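PDB 5GZT: chitinase from Paenibacillus sp. FPU-7, which probably hydrolyses internal beta-1,4 linkages between the N-acetylglucosamine units of chitin and chitodextrins. Local coordinates for residues V656-T660 against A1103-G1107. Numbering follows the deposited sequence.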
# COMPACT_ATOMS: atom_id res chain seq x y z
N VAL B 656 -7.42 16.86 -22.75
CA VAL B 656 -8.32 17.80 -23.33
C VAL B 656 -9.77 17.30 -23.18
O VAL B 656 -10.08 16.14 -23.37
CB VAL B 656 -8.00 17.91 -24.84
CG1 VAL B 656 -9.04 18.83 -25.52
CG2 VAL B 656 -6.61 18.45 -25.04
N TYR B 657 -10.69 18.21 -22.89
CA TYR B 657 -12.08 17.84 -22.79
C TYR B 657 -12.84 18.56 -23.92
O TYR B 657 -13.74 17.99 -24.52
CB TYR B 657 -12.60 18.36 -21.44
CG TYR B 657 -14.08 18.11 -21.26
CD1 TYR B 657 -14.54 16.88 -20.81
CD2 TYR B 657 -14.95 19.10 -21.45
CE1 TYR B 657 -15.91 16.63 -20.65
CE2 TYR B 657 -16.28 18.89 -21.36
CZ TYR B 657 -16.76 17.68 -20.93
OH TYR B 657 -18.13 17.66 -20.79
N ALA B 658 -12.49 19.80 -24.19
CA ALA B 658 -13.03 20.59 -25.29
C ALA B 658 -11.87 21.23 -26.05
O ALA B 658 -11.23 22.14 -25.56
CB ALA B 658 -13.98 21.68 -24.81
N GLY B 659 -11.55 20.70 -27.22
CA GLY B 659 -10.35 21.13 -27.93
C GLY B 659 -10.54 21.75 -29.30
O GLY B 659 -9.50 22.02 -30.02
N THR B 660 -11.78 22.14 -29.60
CA THR B 660 -12.09 22.77 -30.90
C THR B 660 -12.94 24.03 -30.78
O THR B 660 -13.91 24.07 -30.03
CB THR B 660 -12.88 21.82 -31.77
OG1 THR B 660 -12.15 20.65 -32.05
CG2 THR B 660 -13.17 22.50 -33.11
N ALA B 1103 -12.86 12.95 -32.23
CA ALA B 1103 -12.21 13.90 -33.16
C ALA B 1103 -12.63 15.35 -32.93
O ALA B 1103 -11.80 16.25 -32.83
CB ALA B 1103 -12.49 13.49 -34.58
N LYS B 1104 -13.92 15.58 -32.84
CA LYS B 1104 -14.45 16.93 -32.62
C LYS B 1104 -14.04 17.50 -31.27
O LYS B 1104 -13.58 18.64 -31.21
CB LYS B 1104 -15.97 16.92 -32.66
CG LYS B 1104 -16.53 16.80 -34.06
CD LYS B 1104 -17.88 16.15 -34.08
CE LYS B 1104 -18.92 17.02 -33.45
NZ LYS B 1104 -20.25 16.36 -33.46
N ASN B 1105 -14.14 16.69 -30.21
CA ASN B 1105 -13.87 17.18 -28.85
C ASN B 1105 -12.42 17.33 -28.57
O ASN B 1105 -12.07 18.08 -27.66
CB ASN B 1105 -14.44 16.20 -27.80
CG ASN B 1105 -15.98 16.19 -27.79
OD1 ASN B 1105 -16.59 17.17 -28.14
ND2 ASN B 1105 -16.57 15.11 -27.35
N GLN B 1106 -11.56 16.59 -29.29
CA GLN B 1106 -10.11 16.66 -29.05
C GLN B 1106 -9.39 17.60 -29.99
O GLN B 1106 -8.17 17.81 -29.87
CB GLN B 1106 -9.54 15.26 -29.20
CG GLN B 1106 -10.02 14.29 -28.16
CD GLN B 1106 -9.52 14.63 -26.79
OE1 GLN B 1106 -8.31 14.78 -26.54
NE2 GLN B 1106 -10.43 14.74 -25.91
N GLY B 1107 -10.10 18.18 -30.96
CA GLY B 1107 -9.44 19.09 -31.91
C GLY B 1107 -8.63 18.39 -32.96
O GLY B 1107 -7.67 18.96 -33.48
O HOH W 1 -7.40 14.16 -24.01
O HOH W 2 -11.95 18.82 -34.72
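T660, G659 and V656 each engage the C-terminal end of helix 1093-1106, and three direct hydrogen bonds carry the contact. The hydroxyl OG1 of T660 donates to the carbonyl O of K1104 at 2.6 Å, tilted 15° from the carbonyl plane. A chi1 of -62°, with OG1 beside its own backbone N, aims it there. The backbone N of G659 reaches the O of N1105 at 2.7 Å. From the helix side, the Q1106 chain folds back at chi2 and its NE2 donates a hydrogen bond to the O of V656 at 2.9 Å. NE2 stands above the V656 carbonyl plane, not on a lone pair, with an angle of 154° at the hydrogen.

Water extends two of these links. One molecule accepts from V656 N and donates to Q1106 OE1, which also accepts a hydrogen bond from R1006 NH1; another donates to both T660 OG1 and A1103 O.

The remaining contacts are carbon against oxygen: V656 CB lies 3.6 Å from Q1106 OE1, and G1107 CA makes a CA-H...O contact of 3.5 Å with G659 O. An alanine in place of Q1106 would probably leave V656 O without its amide donor and R1006 without this acceptor.

G1107, with positive phi, is the first residue to leave helical geometry, in a Schellman motif. Carbonyls of the last turn meet donors from G659 in the loop and from T660 at the start of strand 660-662, and this polar seam probably helps join the immunoglobulin-like part of the chain, through that strand, to the second family 18 barrel.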